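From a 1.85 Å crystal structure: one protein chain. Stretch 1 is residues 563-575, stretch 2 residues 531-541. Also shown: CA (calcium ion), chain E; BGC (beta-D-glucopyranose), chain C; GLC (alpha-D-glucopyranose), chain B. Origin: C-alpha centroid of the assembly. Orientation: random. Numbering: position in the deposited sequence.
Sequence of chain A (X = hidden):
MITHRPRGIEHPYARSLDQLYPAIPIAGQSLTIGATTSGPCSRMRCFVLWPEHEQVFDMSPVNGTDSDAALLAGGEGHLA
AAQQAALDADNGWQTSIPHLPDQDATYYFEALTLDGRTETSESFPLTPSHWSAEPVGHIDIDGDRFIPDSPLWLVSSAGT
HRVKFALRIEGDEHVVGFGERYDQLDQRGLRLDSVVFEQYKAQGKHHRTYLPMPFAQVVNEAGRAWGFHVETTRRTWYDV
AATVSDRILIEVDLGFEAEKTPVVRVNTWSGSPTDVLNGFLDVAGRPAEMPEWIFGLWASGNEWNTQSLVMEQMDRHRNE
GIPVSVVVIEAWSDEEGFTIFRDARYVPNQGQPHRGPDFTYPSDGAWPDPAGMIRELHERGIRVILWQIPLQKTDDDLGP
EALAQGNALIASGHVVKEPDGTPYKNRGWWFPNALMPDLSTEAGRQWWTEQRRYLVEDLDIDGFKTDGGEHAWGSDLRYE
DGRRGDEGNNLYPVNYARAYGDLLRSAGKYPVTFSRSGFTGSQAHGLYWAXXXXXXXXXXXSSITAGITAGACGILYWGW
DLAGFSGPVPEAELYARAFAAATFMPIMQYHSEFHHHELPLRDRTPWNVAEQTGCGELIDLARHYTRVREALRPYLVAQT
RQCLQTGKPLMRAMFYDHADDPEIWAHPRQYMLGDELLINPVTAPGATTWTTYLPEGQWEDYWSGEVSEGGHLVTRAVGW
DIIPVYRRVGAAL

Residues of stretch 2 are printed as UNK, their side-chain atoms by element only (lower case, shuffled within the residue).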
# COMPACT_ATOMS: atom_id res chain seq x y z
N ALA A 563 14.33 9.51 -4.90
CA ALA A 563 15.61 9.01 -4.46
C ALA A 563 15.62 8.23 -3.15
O ALA A 563 16.69 7.97 -2.61
CB ALA A 563 16.65 10.13 -4.45
N GLY A 564 14.45 7.84 -2.65
CA GLY A 564 14.34 7.07 -1.42
C GLY A 564 14.39 7.90 -0.13
O GLY A 564 15.07 8.95 -0.05
N PHE A 565 13.67 7.43 0.88
CA PHE A 565 13.59 8.14 2.15
C PHE A 565 14.42 7.55 3.29
O PHE A 565 14.62 8.25 4.30
CB PHE A 565 12.13 8.37 2.56
CG PHE A 565 11.55 7.38 3.54
CD1 PHE A 565 11.71 6.01 3.40
CD2 PHE A 565 10.73 7.83 4.55
CE1 PHE A 565 11.13 5.12 4.32
CE2 PHE A 565 10.14 6.96 5.45
CZ PHE A 565 10.33 5.60 5.34
N SER A 566 14.89 6.31 3.13
CA SER A 566 15.50 5.54 4.24
C SER A 566 17.01 5.42 4.06
O SER A 566 17.50 5.24 2.95
CB SER A 566 14.87 4.16 4.32
OG SER A 566 15.44 3.37 5.35
N GLY A 567 17.73 5.48 5.17
CA GLY A 567 19.19 5.33 5.19
C GLY A 567 19.92 6.63 4.94
O GLY A 567 19.30 7.70 4.85
N PRO A 568 21.26 6.55 4.85
CA PRO A 568 22.04 7.72 4.47
C PRO A 568 21.46 8.40 3.22
O PRO A 568 20.78 7.76 2.43
CB PRO A 568 23.42 7.11 4.17
CG PRO A 568 23.50 5.96 5.10
CD PRO A 568 22.11 5.39 5.14
N VAL A 569 21.69 9.70 3.08
CA VAL A 569 21.19 10.39 1.87
C VAL A 569 21.64 9.66 0.57
O VAL A 569 22.71 9.06 0.54
CB VAL A 569 21.59 11.88 1.82
CG1 VAL A 569 21.07 12.63 3.05
CG2 VAL A 569 23.09 12.07 1.69
N PRO A 570 20.82 9.72 -0.49
CA PRO A 570 21.22 9.13 -1.75
C PRO A 570 22.50 9.77 -2.27
O PRO A 570 22.74 10.95 -2.01
CB PRO A 570 20.04 9.47 -2.68
CG PRO A 570 19.39 10.64 -2.06
CD PRO A 570 19.51 10.38 -0.60
N GLU A 571 23.32 8.98 -2.96
CA GLU A 571 24.51 9.51 -3.65
C GLU A 571 24.06 10.59 -4.63
O GLU A 571 22.91 10.55 -5.12
CB GLU A 571 25.26 8.38 -4.38
CG GLU A 571 24.64 7.92 -5.71
CD GLU A 571 25.54 7.00 -6.55
OE1 GLU A 571 25.07 5.94 -7.02
OE2 GLU A 571 26.72 7.36 -6.74
N ALA A 572 24.95 11.52 -4.95
CA ALA A 572 24.57 12.72 -5.71
C ALA A 572 23.92 12.34 -7.04
O ALA A 572 22.93 12.93 -7.43
CB ALA A 572 25.78 13.63 -5.95
N GLU A 573 24.49 11.37 -7.74
CA GLU A 573 24.03 11.00 -9.07
C GLU A 573 22.60 10.46 -9.06
O GLU A 573 21.81 10.75 -9.96
CB GLU A 573 24.98 9.97 -9.70
CG GLU A 573 24.72 9.75 -11.17
CD GLU A 573 25.65 8.72 -11.80
OE1 GLU A 573 25.61 8.59 -13.03
OE2 GLU A 573 26.39 8.01 -11.06
N LEU A 574 22.29 9.66 -8.05
CA LEU A 574 20.94 9.13 -7.88
C LEU A 574 19.97 10.25 -7.58
O LEU A 574 18.88 10.29 -8.17
CB LEU A 574 20.90 8.04 -6.78
CG LEU A 574 19.52 7.49 -6.43
CD1 LEU A 574 18.81 6.89 -7.64
CD2 LEU A 574 19.69 6.48 -5.32
N TYR A 575 20.33 11.14 -6.68
CA TYR A 575 19.47 12.30 -6.39
C TYR A 575 19.18 13.09 -7.66
O TYR A 575 18.03 13.39 -7.96
CB TYR A 575 20.07 13.19 -5.33
CG TYR A 575 19.10 14.23 -4.76
CD1 TYR A 575 18.20 13.90 -3.74
CD2 TYR A 575 19.11 15.53 -5.22
CE1 TYR A 575 17.34 14.85 -3.20
CE2 TYR A 575 18.25 16.49 -4.68
CZ TYR A 575 17.38 16.15 -3.67
OH TYR A 575 16.54 17.12 -3.14
N UNK A 531 5.12 4.47 -1.07
CA UNK A 531 5.54 3.90 0.22
C UNK A 531 7.03 3.99 0.49
O UNK A 531 7.72 4.91 0.01
N UNK A 532 7.52 3.04 1.28
CA UNK A 532 8.83 3.13 1.89
C UNK A 532 9.90 2.40 1.10
O UNK A 532 9.76 1.20 0.85
c UNK A 532 7.90 3.24 4.23
o UNK A 532 7.53 4.39 3.96
o UNK A 532 7.63 2.65 5.31
c UNK A 532 8.79 2.51 3.28
N UNK A 533 10.99 3.10 0.77
CA UNK A 533 12.12 2.44 0.12
C UNK A 533 13.48 2.98 0.54
O UNK A 533 13.61 4.07 1.08
c UNK A 533 12.02 2.53 -1.43
c UNK A 533 12.44 0.06 -2.12
o UNK A 533 12.39 -0.78 -3.06
c UNK A 533 11.49 1.26 -2.15
o UNK A 533 13.26 -0.08 -1.16
N UNK A 534 14.50 2.17 0.24
CA UNK A 534 15.89 2.56 0.34
C UNK A 534 16.28 3.53 -0.80
O UNK A 534 15.59 3.61 -1.83
o UNK A 534 17.05 0.96 2.62
c UNK A 534 16.78 1.32 0.27
c UNK A 534 16.69 0.47 1.53
o UNK A 534 16.25 -0.70 1.44
N UNK A 535 17.37 4.25 -0.60
CA UNK A 535 17.91 5.13 -1.61
C UNK A 535 18.86 4.38 -2.52
O UNK A 535 20.10 4.49 -2.38
c UNK A 535 18.63 6.34 -0.97
o UNK A 535 17.70 7.21 -0.33
N UNK A 536 18.27 3.63 -3.44
CA UNK A 536 19.00 2.78 -4.38
C UNK A 536 18.50 2.93 -5.82
O UNK A 536 17.33 3.32 -6.05
c UNK A 536 19.38 1.02 -2.58
o UNK A 536 17.54 0.84 -4.17
c UNK A 536 18.88 1.30 -4.01
N UNK A 537 19.36 2.55 -6.77
CA UNK A 537 18.96 2.52 -8.18
C UNK A 537 17.84 1.51 -8.43
O UNK A 537 16.93 1.79 -9.18
c UNK A 537 22.56 6.58 -9.99
c UNK A 537 21.13 4.57 -9.81
c UNK A 537 21.71 7.06 -10.95
c UNK A 537 22.25 5.33 -9.42
c UNK A 537 22.24 3.44 -8.23
c UNK A 537 21.14 3.36 -9.04
c UNK A 537 20.28 5.08 -10.80
c UNK A 537 20.59 6.32 -11.38
c UNK A 537 20.15 2.26 -9.11
n UNK A 537 22.92 4.62 -8.46
N UNK A 538 17.90 0.34 -7.78
CA UNK A 538 16.85 -0.66 -7.94
C UNK A 538 15.50 -0.14 -7.45
O UNK A 538 14.47 -0.37 -8.10
o UNK A 538 14.54 -3.41 -9.20
c UNK A 538 17.21 -2.00 -7.25
o UNK A 538 16.67 -3.31 -9.88
c UNK A 538 16.21 -3.13 -7.49
c UNK A 538 15.78 -3.31 -8.96
N UNK A 539 15.49 0.58 -6.33
CA UNK A 539 14.25 1.16 -5.82
C UNK A 539 13.66 2.24 -6.75
O UNK A 539 12.44 2.34 -6.90
c UNK A 539 14.46 1.69 -4.41
N UNK A 540 14.54 3.04 -7.35
CA UNK A 540 14.17 4.02 -8.38
C UNK A 540 13.45 3.32 -9.54
O UNK A 540 12.33 3.70 -9.90
c UNK A 540 16.40 7.26 -11.51
c UNK A 540 14.10 6.34 -10.29
c UNK A 540 16.47 6.27 -10.53
c UNK A 540 15.31 5.80 -9.90
c UNK A 540 15.18 7.76 -11.90
c UNK A 540 15.46 4.76 -8.82
c UNK A 540 14.03 7.32 -11.27
N UNK A 541 14.07 2.28 -10.10
CA UNK A 541 13.42 1.52 -11.18
C UNK A 541 12.08 0.93 -10.76
O UNK A 541 11.10 1.00 -11.52
c UNK A 541 16.49 -0.09 -13.00
n UNK A 541 17.23 -0.86 -12.01
n UNK A 541 19.28 0.31 -12.10
c UNK A 541 15.57 0.97 -12.40
c UNK A 541 18.50 -0.66 -11.61
c UNK A 541 14.33 0.41 -11.71
n UNK A 541 19.02 -1.46 -10.70
CA CA E . 19.53 1.35 3.05
C2 BGC C . 5.29 6.31 6.04
C3 BGC C . 6.54 7.21 6.08
C4 BGC C . 6.50 8.08 7.33
C5 BGC C . 6.34 7.22 8.59
C6 BGC C . 6.10 8.13 9.79
C1 BGC C . 4.46 6.15 7.33
O2 BGC C . 5.22 5.26 5.05
O3 BGC C . 6.62 8.00 4.89
O4 BGC C . 7.70 8.87 7.43
O5 BGC C . 5.27 6.24 8.51
O6 BGC C . 6.17 7.39 11.01
C1 GLC B . 9.28 2.44 9.78
C2 GLC B . 8.82 3.27 8.58
C3 GLC B . 7.30 3.39 8.56
C4 GLC B . 6.68 2.00 8.55
C5 GLC B . 7.16 1.27 9.80
C6 GLC B . 6.59 -0.13 9.93
O2 GLC B . 9.44 4.55 8.62
O3 GLC B . 6.90 4.13 7.39
O4 GLC B . 5.24 2.10 8.51
O5 GLC B . 8.60 1.18 9.81
O6 GLC B . 7.16 -1.03 8.97
O HOH W 1 11.11 5.96 0.22
O HOH W 2 19.00 3.30 1.78
O HOH W 3 18.17 2.21 5.02
O HOH W 4 21.17 2.15 4.44
O HOH W 5 19.39 -0.97 4.09
O HOH W 6 20.17 0.06 1.21

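Position 531 has no side-chain atoms, and its phi of 83° and psi of -152° would jam a CB against the preceding carbonyl. It is Gly531.

Position 532 carries two carbons, the second bearing two oxygens: a short carboxylate, Asp532. Its OD1 lies 3.3 Å from CZ of Phe565. The same Asp532 OD1 accepts a hydrogen bond from BGC O2, the beta-glucose hydroxyl, at 2.7 Å, so the acid and the aromatic ring meet beside the sugar.

At 533 a chain of three carbons ends in two oxygens, which makes it Glu533. The side chain points away from stretch 1 and folds back, OE1 accepting from the backbone N of position 534 at 2.9 Å. The backbone makes the contact: O of Glu533 receives N of Ser566 (3.3 Å) and, weakly, N of Phe565 (3.4 Å).

The next side chain, at 534, is again two carbons with two terminal oxygens, Asp534. Its OD1 binds calcium at 2.5 Å, a natural role for a carboxylate, and the other five ligands are waters. One of these, water 3, donates to OG of Ser566 at 3.0 Å.

Position 535 has one carbon and one oxygen, the oxygen 2.6 Å from O of Ala563. This small hydroxyl is Ser535. Its CB points toward stretch 1, and OG donates to that carbonyl. Opposite it in register is Gly564, where a CB would fall 2.6 Å from CA of Ser535; the absence of one permits the close approach.

Position 536 branches at its first carbon into one oxygen and one carbon: Thr536. Facing away, it caps the helix, OG1 accepting from the backbone N of position 539 at 3.0 Å.

Fused five- and six-membered rings with one nitrogen identify 537 as Trp537. NE1 donates to OE1 of Glu571 at 2.9 Å, while CD1 of Leu574 sits over the six-membered ring, 3.9 Å from its centroid. The indole thus offers a polar edge and an apolar face.

At 538, three carbons and two oxygens give Glu538, out of reach of stretch 1. A lone carbon at 539 is Ala539, buried on the helix. Position 540 has a carbon and a six-carbon ring, Phe540, whose CD2 packs 3.8 Å from CD1 of Leu574. Position 541, three carbons, a nitrogen and a carbon bearing two nitrogens, is Arg541; its NH1 forms a salt bridge with OE1 of Glu538 at 3.1 Å.

The contact therefore joins two parts: backbone and hydroxyl bonds around Gly564, supplemented by water 2 between N of Ser535 and O of Ser566, and Leu574 packed against Trp537 and Phe540.

Stretch 2, residues 531-541: GDEDSTWEAFR
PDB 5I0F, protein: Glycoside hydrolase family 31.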